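PDB 1ZTC: hypothetical protein TM0894, which binds two nickel ions in a metallo-beta-lactamase fold and is probably a hydrolase, perhaps an endoribonuclease that cleaves RNA. Local coordinates for residues A[82-91]-A[119-127]; A[100-109]-A[148-157]. All coordinates share one frame; numbering follows the deposited sequence.

Contact 1 (A[82-91]-A[119-127]); sequences VHLDHIFNSV and IYSKVISSW. With NI (nickel (II) ion), chain E; NI (nickel (II) ion), chain F.
Y120, on the helix 114-125, reaches the turn that starts helix 84-87, and its atoms map one end of the contact. Beyond CB, CD2 lies beside V82 CG1, and CE2 runs up against the V82 carbonyl, 3.4 Å from O, which sits at the ring edge. CE1 and CZ lie against L84 CB, CZ at 3.8 Å, and L84 CD1 lies over one face of the ring. At the tip, OH accepts a hydrogen bond from the backbone N of L84 (2.9 Å, N-H...O 153°) and touches H83 CA. This N-H belongs to the first turn of the helix, just after the N-cap residue H83. Further along, V123 is wedged among apolar groups: CG1 meets I87 CD1 at 4.0 Å, while CG2 faces L84 CD1, F88 CD1 and V91 CG1. L84 CD2 also packs on I119 CG2 (3.8 Å). At the other end the contact is polar, though buried. W127 NE1 gives S90 OG a nearly straight bond (2.9 Å, 172°) in the plane of the indole, and the same hydroxyl donates to I87 O at 2.6 Å. With OG set between its own N and carbonyl carbon (chi1 66°), S90 can serve both partners. The 82-91 segment holds all but the first histidine, H81, of the HxHxDH signature of the metallo-beta-lactamase fold: H83 ND1 binds one nickel and H86 NE2 the other, each at 2.2 Å. The phenol therefore holds the backbone at the start of the metal-binding helix, and the indole holds the S90 hydroxyl in the 3-10 segment that follows, with a hydrocarbon layer between them.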
loop_
_atom_site.group_PDB
_atom_site.type_symbol
_atom_site.label_atom_id
_atom_site.label_comp_id
_atom_site.label_asym_id
_atom_site.label_seq_id
_atom_site.Cartn_x
_atom_site.Cartn_y
_atom_site.Cartn_z
ATOM N N VAL A 82 18.789 -13.139 -2.668
ATOM C CA VAL A 82 18.174 -13.570 -1.434
ATOM C C VAL A 82 17.667 -12.371 -0.653
ATOM O O VAL A 82 18.283 -11.938 0.301
ATOM C CB VAL A 82 19.176 -14.419 -0.636
ATOM C CG1 VAL A 82 18.531 -14.874 0.705
ATOM C CG2 VAL A 82 19.577 -15.583 -1.481
ATOM N N HIS A 83 16.568 -11.793 -1.141
ATOM C CA HIS A 83 15.829 -10.770 -0.450
ATOM C C HIS A 83 14.426 -11.306 -0.346
ATOM O O HIS A 83 13.878 -11.880 -1.315
ATOM C CB HIS A 83 15.858 -9.388 -1.144
ATOM C CG HIS A 83 17.130 -8.619 -0.907
ATOM N ND1 HIS A 83 17.410 -7.416 -1.530
ATOM C CD2 HIS A 83 18.228 -8.910 -0.160
ATOM C CE1 HIS A 83 18.614 -6.998 -1.165
ATOM N NE2 HIS A 83 19.129 -7.885 -0.334
ATOM N N LEU A 84 13.837 -11.101 0.819
ATOM C CA LEU A 84 12.574 -11.724 1.181
ATOM C C LEU A 84 11.426 -11.491 0.190
ATOM O O LEU A 84 10.601 -12.369 -0.042
ATOM C CB LEU A 84 12.149 -11.183 2.552
ATOM C CG LEU A 84 11.273 -12.098 3.389
ATOM C CD1 LEU A 84 11.912 -13.461 3.602
ATOM C CD2 LEU A 84 11.004 -11.365 4.724
ATOM N N ASP A 85 11.368 -10.284 -0.366
ATOM C CA ASP A 85 10.293 -9.916 -1.316
ATOM C C ASP A 85 10.391 -10.676 -2.663
ATOM O O ASP A 85 9.422 -10.735 -3.445
ATOM C CB ASP A 85 10.259 -8.391 -1.519
ATOM C CG ASP A 85 11.575 -7.829 -2.056
ATOM O OD1 ASP A 85 12.671 -8.164 -1.529
ATOM O OD2 ASP A 85 11.506 -7.081 -3.038
ATOM N N HIS A 86 11.534 -11.319 -2.881
ATOM C CA HIS A 86 11.773 -12.197 -4.036
ATOM C C HIS A 86 11.649 -13.710 -3.732
ATOM O O HIS A 86 11.302 -14.512 -4.611
ATOM C CB HIS A 86 13.197 -11.905 -4.565
ATOM C CG HIS A 86 13.328 -10.560 -5.195
ATOM N ND1 HIS A 86 13.503 -10.395 -6.552
ATOM C CD2 HIS A 86 13.259 -9.313 -4.666
ATOM C CE1 HIS A 86 13.555 -9.104 -6.829
ATOM N NE2 HIS A 86 13.386 -8.429 -5.709
ATOM N N ILE A 87 11.982 -14.107 -2.511
ATOM C CA ILE A 87 12.136 -15.511 -2.183
ATOM C C ILE A 87 11.063 -16.117 -1.276
ATOM O O ILE A 87 11.006 -17.341 -1.133
ATOM C CB ILE A 87 13.502 -15.780 -1.516
ATOM C CG1 ILE A 87 13.571 -15.114 -0.118
ATOM C CG2 ILE A 87 14.626 -15.316 -2.416
ATOM C CD1 ILE A 87 14.797 -15.396 0.645
ATOM N N PHE A 88 10.282 -15.294 -0.598
ATOM C CA PHE A 88 9.414 -15.814 0.466
ATOM C C PHE A 88 8.547 -16.998 0.010
ATOM O O PHE A 88 8.442 -18.032 0.713
ATOM C CB PHE A 88 8.473 -14.740 1.009
ATOM C CG PHE A 88 7.544 -15.274 2.042
ATOM C CD1 PHE A 88 7.940 -15.355 3.356
ATOM C CD2 PHE A 88 6.299 -15.783 1.685
ATOM C CE1 PHE A 88 7.123 -15.936 4.320
ATOM C CE2 PHE A 88 5.471 -16.362 2.646
ATOM C CZ PHE A 88 5.886 -16.416 3.962
ATOM N N ASN A 89 7.938 -16.846 -1.157
ATOM C CA ASN A 89 6.988 -17.848 -1.677
ATOM C C ASN A 89 7.648 -19.172 -2.039
ATOM O O ASN A 89 6.955 -20.141 -2.344
ATOM C CB ASN A 89 6.170 -17.302 -2.881
ATOM C CG ASN A 89 5.205 -16.216 -2.495
ATOM O OD1 ASN A 89 4.815 -16.121 -1.347
ATOM N ND2 ASN A 89 4.766 -15.408 -3.475
ATOM N N SER A 90 8.983 -19.216 -1.996
ATOM C CA SER A 90 9.741 -20.477 -2.168
ATOM C C SER A 90 9.265 -21.568 -1.200
ATOM O O SER A 90 9.358 -22.748 -1.499
ATOM C CB SER A 90 11.227 -20.207 -1.974
ATOM O OG SER A 90 11.549 -19.822 -0.633
ATOM N N VAL A 91 8.740 -21.172 -0.038
ATOM C CA VAL A 91 8.206 -22.109 0.934
ATOM C C VAL A 91 7.037 -22.950 0.397
ATOM O O VAL A 91 6.723 -24.012 0.944
ATOM C CB VAL A 91 7.799 -21.403 2.271
ATOM C CG1 VAL A 91 8.968 -20.646 2.853
ATOM C CG2 VAL A 91 6.577 -20.437 2.079
ATOM N N ILE A 119 13.029 -14.899 9.981
ATOM C CA ILE A 119 12.190 -15.193 8.829
ATOM C C ILE A 119 13.088 -15.655 7.652
ATOM O O ILE A 119 12.816 -16.658 6.996
ATOM C CB ILE A 119 11.275 -13.945 8.431
ATOM C CG1 ILE A 119 10.312 -13.579 9.566
ATOM C CG2 ILE A 119 10.501 -14.263 7.177
ATOM C CD1 ILE A 119 9.327 -14.684 9.923
ATOM N N TYR A 120 14.193 -14.951 7.417
ATOM C CA TYR A 120 15.171 -15.388 6.391
ATOM C C TYR A 120 15.663 -16.808 6.637
ATOM O O TYR A 120 15.702 -17.643 5.737
ATOM C CB TYR A 120 16.374 -14.423 6.350
ATOM C CG TYR A 120 16.177 -13.238 5.409
ATOM C CD1 TYR A 120 15.542 -12.075 5.834
ATOM C CD2 TYR A 120 16.622 -13.295 4.079
ATOM C CE1 TYR A 120 15.350 -10.994 4.962
ATOM C CE2 TYR A 120 16.430 -12.220 3.196
ATOM C CZ TYR A 120 15.819 -11.084 3.640
ATOM O OH TYR A 120 15.642 -10.041 2.763
ATOM N N SER A 121 16.007 -17.095 7.873
ATOM C CA SER A 121 16.524 -18.410 8.203
ATOM C C SER A 121 15.530 -19.514 7.956
ATOM O O SER A 121 15.906 -20.568 7.454
ATOM C CB SER A 121 16.926 -18.472 9.659
ATOM O OG SER A 121 17.936 -17.520 9.862
ATOM N N LYS A 122 14.268 -19.281 8.333
ATOM C CA LYS A 122 13.230 -20.272 8.100
ATOM C C LYS A 122 13.002 -20.503 6.610
ATOM O O LYS A 122 12.874 -21.619 6.180
ATOM C CB LYS A 122 11.949 -19.867 8.808
ATOM C CG LYS A 122 12.115 -19.996 10.338
ATOM C CD LYS A 122 10.962 -19.273 11.091
ATOM C CE LYS A 122 10.007 -20.229 11.786
ATOM N NZ LYS A 122 10.685 -21.377 12.460
ATOM N N VAL A 123 12.942 -19.445 5.830
ATOM C CA VAL A 123 12.758 -19.595 4.381
ATOM C C VAL A 123 13.911 -20.379 3.767
ATOM O O VAL A 123 13.715 -21.378 3.097
ATOM C CB VAL A 123 12.657 -18.215 3.672
ATOM C CG1 VAL A 123 12.625 -18.387 2.151
ATOM C CG2 VAL A 123 11.427 -17.484 4.131
ATOM N N ILE A 124 15.128 -19.931 4.041
ATOM C CA ILE A 124 16.330 -20.538 3.478
ATOM C C ILE A 124 16.455 -21.997 3.873
ATOM O O ILE A 124 16.809 -22.816 3.051
ATOM C CB ILE A 124 17.587 -19.777 3.908
ATOM C CG1 ILE A 124 17.634 -18.418 3.219
ATOM C CG2 ILE A 124 18.886 -20.586 3.643
ATOM C CD1 ILE A 124 18.549 -17.421 3.894
ATOM N N SER A 125 16.115 -22.318 5.127
ATOM C CA SER A 125 16.127 -23.698 5.607
ATOM C C SER A 125 15.148 -24.622 4.913
ATOM O O SER A 125 15.301 -25.826 4.992
ATOM C CB SER A 125 15.797 -23.736 7.100
ATOM O OG SER A 125 16.883 -23.198 7.806
ATOM N N SER A 126 14.117 -24.071 4.293
ATOM C CA SER A 126 13.124 -24.878 3.629
ATOM C C SER A 126 13.621 -25.431 2.297
ATOM O O SER A 126 13.002 -26.339 1.751
ATOM C CB SER A 126 11.835 -24.057 3.423
ATOM O OG SER A 126 11.924 -23.144 2.325
ATOM N N TRP A 127 14.725 -24.892 1.772
ATOM C CA TRP A 127 15.253 -25.338 0.477
ATOM C C TRP A 127 16.035 -26.623 0.671
ATOM O O TRP A 127 17.185 -26.586 1.112
ATOM C CB TRP A 127 16.177 -24.305 -0.143
ATOM C CG TRP A 127 15.585 -22.933 -0.223
ATOM C CD1 TRP A 127 14.258 -22.604 -0.223
ATOM C CD2 TRP A 127 16.307 -21.712 -0.315
ATOM N NE1 TRP A 127 14.105 -21.230 -0.313
ATOM C CE2 TRP A 127 15.351 -20.659 -0.364
ATOM C CE3 TRP A 127 17.672 -21.395 -0.348
ATOM C CZ2 TRP A 127 15.724 -19.311 -0.427
ATOM C CZ3 TRP A 127 18.046 -20.055 -0.428
ATOM C CH2 TRP A 127 17.074 -19.032 -0.473
HETATM NI NI NI E . 13.525 -6.327 -4.933
HETATM NI NI NI F . 16.758 -6.680 -3.486
HETATM O O HOH W 1 13.521 -4.449 -3.152
HETATM O O HOH W 2 14.690 -6.945 -2.818
HETATM O O HOH W 3 10.977 -24.328 0.128
HETATM O O HOH W 4 15.917 -4.576 -2.610
#

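Contact 2 (A[100-109]-A[148-157]); sequences VHEVYKTKNY and HTPWHAREHL. With NI (nickel (II) ion), chain F; PO4 (phosphate ion), chain G.
The loop between strands 144-148 and 157-163 of this metallo-beta-lactamase fold brings H152 to the dinuclear site, where NE2 binds a nickel at 2.3 Å; on both sides of H152 in sequence it packs against the end of strand 97-101 and the 3-10 turn after it. H101 and H148 stack face to face, centroids 3.9 Å apart and planes at 19°, with H101 NE2 above the centre of the H148 ring. Each ring is also held by a hydrogen bond at one nitrogen: V103 N donates to H101 ND1, and H148 NE2 donates to R154 O in the plane of its ring. L157 CD2 closes in at the edge of H101. Beside this stack V103 CG1 presses on R154 CG and on E155 CA and CB. K107 and R154 run past each other in opposite directions, and K107 CG lies over the centre of the guanidinium face. Both reach a phosphate, probably from the crystallisation liquor: K107 NZ is 2.6 Å from its O3, which also accepts from R154 N and NE, while R154 NH2 bonds to O1. K187 of the third subunit binds the same anion. K107 NZ further forms a salt bridge with E155 OE1 (3.1 Å), so its charge is probably balanced by both carboxylate and phosphate. The other carboxylate oxygen, E155 OE2, accepts from V82 N and from a water that also takes protons from K107 NZ and Y109 OH. While NE and NH2 face the phosphate, R154 NH1 donates to T106 OG1 at 3.2 Å, with the hydroxyl tilted 16° from the guanidinium plane.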
loop_
_atom_site.group_PDB
_atom_site.type_symbol
_atom_site.label_atom_id
_atom_site.label_comp_id
_atom_site.label_asym_id
_atom_site.label_seq_id
_atom_site.Cartn_x
_atom_site.Cartn_y
_atom_site.Cartn_z
ATOM N N VAL A 100 20.674 -20.666 -6.826
ATOM C CA VAL A 100 21.088 -19.427 -6.176
ATOM C C VAL A 100 22.611 -19.324 -6.280
ATOM O O VAL A 100 23.295 -20.350 -6.301
ATOM C CB VAL A 100 20.624 -19.403 -4.657
ATOM C CG1 VAL A 100 21.254 -20.503 -3.879
ATOM C CG2 VAL A 100 20.890 -18.077 -3.982
ATOM N N HIS A 101 23.127 -18.098 -6.348
ATOM C CA HIS A 101 24.567 -17.889 -6.407
ATOM C C HIS A 101 25.225 -18.318 -5.107
ATOM O O HIS A 101 24.754 -17.986 -4.010
ATOM C CB HIS A 101 24.925 -16.422 -6.722
ATOM C CG HIS A 101 26.374 -16.233 -7.078
ATOM N ND1 HIS A 101 27.378 -16.259 -6.137
ATOM C CD2 HIS A 101 26.988 -16.094 -8.280
ATOM C CE1 HIS A 101 28.548 -16.116 -6.739
ATOM N NE2 HIS A 101 28.337 -16.007 -8.040
ATOM N N GLU A 102 26.339 -19.035 -5.236
ATOM C CA GLU A 102 27.026 -19.656 -4.104
ATOM C C GLU A 102 27.412 -18.701 -2.969
ATOM O O GLU A 102 27.449 -19.096 -1.800
ATOM C CB GLU A 102 28.280 -20.409 -4.600
ATOM C CG GLU A 102 29.282 -19.540 -5.377
ATOM C CD GLU A 102 30.532 -20.274 -5.797
ATOM O OE1 GLU A 102 30.658 -21.494 -5.536
ATOM O OE2 GLU A 102 31.397 -19.611 -6.403
ATOM N N VAL A 103 27.639 -17.431 -3.290
ATOM C CA VAL A 103 28.155 -16.492 -2.310
ATOM C C VAL A 103 27.077 -16.061 -1.282
ATOM O O VAL A 103 27.391 -15.416 -0.297
ATOM C CB VAL A 103 28.894 -15.317 -3.049
ATOM C CG1 VAL A 103 27.946 -14.338 -3.614
ATOM C CG2 VAL A 103 29.873 -14.619 -2.165
ATOM N N TYR A 104 25.832 -16.501 -1.468
ATOM C CA TYR A 104 24.787 -16.277 -0.465
ATOM C C TYR A 104 25.156 -16.950 0.850
ATOM O O TYR A 104 24.838 -16.442 1.920
ATOM C CB TYR A 104 23.404 -16.736 -0.961
ATOM C CG TYR A 104 22.939 -18.096 -0.495
ATOM C CD1 TYR A 104 23.291 -19.246 -1.183
ATOM C CD2 TYR A 104 22.149 -18.229 0.644
ATOM C CE1 TYR A 104 22.875 -20.502 -0.746
ATOM C CE2 TYR A 104 21.719 -19.486 1.085
ATOM C CZ TYR A 104 22.077 -20.616 0.389
ATOM O OH TYR A 104 21.654 -21.862 0.826
ATOM N N LYS A 105 25.834 -18.089 0.761
ATOM C CA LYS A 105 26.284 -18.809 1.957
ATOM C C LYS A 105 27.276 -18.031 2.832
ATOM O O LYS A 105 27.485 -18.396 3.983
ATOM C CB LYS A 105 26.893 -20.149 1.562
ATOM C CG LYS A 105 25.847 -21.154 1.149
ATOM C CD LYS A 105 26.431 -22.540 0.916
ATOM C CE LYS A 105 25.467 -23.636 1.417
ATOM N NZ LYS A 105 24.144 -23.665 0.693
ATOM N N THR A 106 27.871 -16.959 2.308
ATOM C CA THR A 106 28.813 -16.144 3.072
ATOM C C THR A 106 28.142 -15.037 3.872
ATOM O O THR A 106 28.823 -14.324 4.599
ATOM C CB THR A 106 29.903 -15.503 2.173
ATOM O OG1 THR A 106 29.368 -14.437 1.369
ATOM C CG2 THR A 106 30.542 -16.548 1.267
ATOM N N LYS A 107 26.828 -14.867 3.717
ATOM C CA LYS A 107 26.077 -13.883 4.483
ATOM C C LYS A 107 25.499 -14.486 5.760
ATOM O O LYS A 107 25.042 -15.617 5.778
ATOM C CB LYS A 107 24.921 -13.301 3.664
ATOM C CG LYS A 107 25.335 -12.332 2.636
ATOM C CD LYS A 107 24.193 -11.360 2.281
ATOM C CE LYS A 107 24.267 -11.018 0.807
ATOM N NZ LYS A 107 23.564 -9.772 0.420
ATOM N N ASN A 108 25.549 -13.707 6.823
ATOM C CA ASN A 108 24.979 -14.075 8.097
ATOM C C ASN A 108 23.582 -13.465 8.169
ATOM O O ASN A 108 23.425 -12.299 8.531
ATOM C CB ASN A 108 25.906 -13.524 9.178
ATOM C CG ASN A 108 25.460 -13.867 10.574
ATOM O OD1 ASN A 108 24.390 -14.418 10.783
ATOM N ND2 ASN A 108 26.276 -13.532 11.529
ATOM N N TYR A 109 22.584 -14.266 7.815
ATOM C CA TYR A 109 21.196 -13.804 7.792
ATOM C C TYR A 109 20.637 -13.555 9.189
ATOM O O TYR A 109 19.778 -12.717 9.365
ATOM C CB TYR A 109 20.328 -14.775 6.998
ATOM C CG TYR A 109 20.706 -14.688 5.550
ATOM C CD1 TYR A 109 20.224 -13.662 4.765
ATOM C CD2 TYR A 109 21.621 -15.580 4.986
ATOM C CE1 TYR A 109 20.595 -13.536 3.431
ATOM C CE2 TYR A 109 22.004 -15.464 3.645
ATOM C CZ TYR A 109 21.489 -14.426 2.885
ATOM O OH TYR A 109 21.855 -14.263 1.579
ATOM N N HIS A 148 26.275 -13.268 -13.329
ATOM C CA HIS A 148 26.545 -12.698 -11.988
ATOM C C HIS A 148 26.568 -11.187 -12.104
ATOM O O HIS A 148 27.413 -10.623 -12.798
ATOM C CB HIS A 148 27.882 -13.182 -11.425
ATOM C CG HIS A 148 28.068 -12.883 -9.959
ATOM N ND1 HIS A 148 29.302 -12.896 -9.344
ATOM C CD2 HIS A 148 27.169 -12.606 -8.983
ATOM C CE1 HIS A 148 29.158 -12.638 -8.056
ATOM N NE2 HIS A 148 27.872 -12.446 -7.810
ATOM N N THR A 149 25.629 -10.538 -11.435
ATOM C CA THR A 149 25.442 -9.112 -11.567
ATOM C C THR A 149 25.391 -8.485 -10.169
ATOM O O THR A 149 24.332 -8.031 -9.735
ATOM C CB THR A 149 24.168 -8.805 -12.375
ATOM O OG1 THR A 149 23.052 -9.520 -11.822
ATOM C CG2 THR A 149 24.316 -9.244 -13.829
ATOM N N PRO A 150 26.529 -8.463 -9.475
ATOM C CA PRO A 150 26.548 -8.094 -8.042
ATOM C C PRO A 150 26.486 -6.577 -7.755
ATOM O O PRO A 150 27.278 -6.059 -7.016
ATOM C CB PRO A 150 27.867 -8.712 -7.546
ATOM C CG PRO A 150 28.760 -8.657 -8.767
ATOM C CD PRO A 150 27.870 -8.842 -9.967
ATOM N N TRP A 151 25.551 -5.873 -8.367
ATOM C CA TRP A 151 25.444 -4.412 -8.209
ATOM C C TRP A 151 24.123 -4.141 -7.522
ATOM O O TRP A 151 23.235 -3.414 -8.020
ATOM C CB TRP A 151 25.557 -3.730 -9.571
ATOM C CG TRP A 151 26.723 -4.321 -10.327
ATOM C CD1 TRP A 151 28.028 -4.340 -9.921
ATOM C CD2 TRP A 151 26.675 -5.035 -11.565
ATOM N NE1 TRP A 151 28.788 -4.998 -10.842
ATOM C CE2 TRP A 151 27.986 -5.437 -11.861
ATOM C CE3 TRP A 151 25.648 -5.355 -12.460
ATOM C CZ2 TRP A 151 28.309 -6.146 -13.011
ATOM C CZ3 TRP A 151 25.961 -6.062 -13.610
ATOM C CH2 TRP A 151 27.279 -6.462 -13.869
ATOM N N HIS A 152 23.996 -4.767 -6.367
ATOM C CA HIS A 152 22.810 -4.668 -5.526
ATOM C C HIS A 152 23.006 -5.565 -4.292
ATOM O O HIS A 152 22.773 -5.163 -3.148
ATOM C CB HIS A 152 21.537 -5.090 -6.294
ATOM C CG HIS A 152 20.320 -5.082 -5.435
ATOM N ND1 HIS A 152 19.735 -3.913 -5.002
ATOM C CD2 HIS A 152 19.623 -6.094 -4.860
ATOM C CE1 HIS A 152 18.704 -4.204 -4.226
ATOM N NE2 HIS A 152 18.625 -5.519 -4.118
ATOM N N ALA A 153 23.460 -6.793 -4.550
ATOM C CA ALA A 153 23.822 -7.740 -3.479
ATOM C C ALA A 153 24.886 -8.663 -4.048
ATOM O O ALA A 153 24.923 -8.882 -5.273
ATOM C CB ALA A 153 22.592 -8.518 -3.037
ATOM N N ARG A 154 25.774 -9.170 -3.197
ATOM C CA ARG A 154 26.917 -9.952 -3.672
ATOM C C ARG A 154 26.491 -11.196 -4.456
ATOM O O ARG A 154 27.211 -11.660 -5.340
ATOM C CB ARG A 154 27.807 -10.383 -2.506
ATOM C CG ARG A 154 27.156 -11.452 -1.578
ATOM C CD ARG A 154 27.917 -11.673 -0.277
ATOM N NE ARG A 154 27.713 -10.567 0.658
ATOM C CZ ARG A 154 28.269 -10.481 1.860
ATOM N NH1 ARG A 154 29.094 -11.428 2.292
ATOM N NH2 ARG A 154 28.003 -9.427 2.630
ATOM N N GLU A 155 25.327 -11.749 -4.127
ATOM C CA GLU A 155 24.858 -12.994 -4.767
ATOM C C GLU A 155 23.946 -12.766 -5.975
ATOM O O GLU A 155 23.348 -13.705 -6.515
ATOM C CB GLU A 155 24.149 -13.876 -3.739
ATOM C CG GLU A 155 22.690 -13.526 -3.395
ATOM C CD GLU A 155 22.541 -12.375 -2.401
ATOM O OE1 GLU A 155 23.566 -11.754 -2.000
ATOM O OE2 GLU A 155 21.384 -12.127 -1.994
ATOM N N HIS A 156 23.840 -11.515 -6.406
ATOM C CA HIS A 156 22.817 -11.143 -7.343
ATOM C C HIS A 156 23.081 -11.694 -8.748
ATOM O O HIS A 156 24.194 -11.584 -9.304
ATOM C CB HIS A 156 22.629 -9.620 -7.380
ATOM C CG HIS A 156 21.416 -9.203 -8.157
ATOM N ND1 HIS A 156 21.403 -9.137 -9.540
ATOM C CD2 HIS A 156 20.157 -8.892 -7.748
ATOM C CE1 HIS A 156 20.189 -8.789 -9.940
ATOM N NE2 HIS A 156 19.415 -8.639 -8.871
ATOM N N LEU A 157 22.019 -12.234 -9.332
ATOM C CA LEU A 157 22.030 -12.816 -10.668
ATOM C C LEU A 157 20.968 -12.197 -11.549
ATOM O O LEU A 157 19.874 -11.831 -11.077
ATOM C CB LEU A 157 21.719 -14.314 -10.597
ATOM C CG LEU A 157 22.669 -15.217 -9.806
ATOM C CD1 LEU A 157 22.042 -16.604 -9.704
ATOM C CD2 LEU A 157 24.057 -15.281 -10.404
HETATM NI NI NI F . 16.758 -6.680 -3.486
HETATM P P PO4 G . 25.926 -7.209 0.176
HETATM O O1 PO4 G . 27.251 -7.255 0.876
HETATM O O2 PO4 G . 24.823 -7.102 1.174
HETATM O O3 PO4 G . 25.666 -8.519 -0.517
HETATM O O4 PO4 G . 25.951 -6.066 -0.806
HETATM O O HOH W 5 21.305 -15.799 -6.498
HETATM O O HOH W 6 21.050 -11.544 0.662
HETATM O O HOH W 2 14.690 -6.945 -2.818
HETATM O O HOH W 4 15.917 -4.576 -2.610
#

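In the fold
Following the chain, residues 82-91 come just after strand 76-78 and carry nickel ligands; strand 97-101 then leads into 100-109, and helix 114-125 follows. Contact 1 closes the loop from 82-91 to 119-127 across this excursion, on one side of the six-stranded sheet. Contact 2 starts inside that loop, at 100-109, and ends beyond it at 148-157, between two strands of the five-stranded sheet, so the two contacts cross rather than nest. Contact 2 thus joins the two sheets, while contact 1 ties helix to helix. They meet where Y120 CD2 packs against Y109 CD1, and H83 and H152 bind the same nickel.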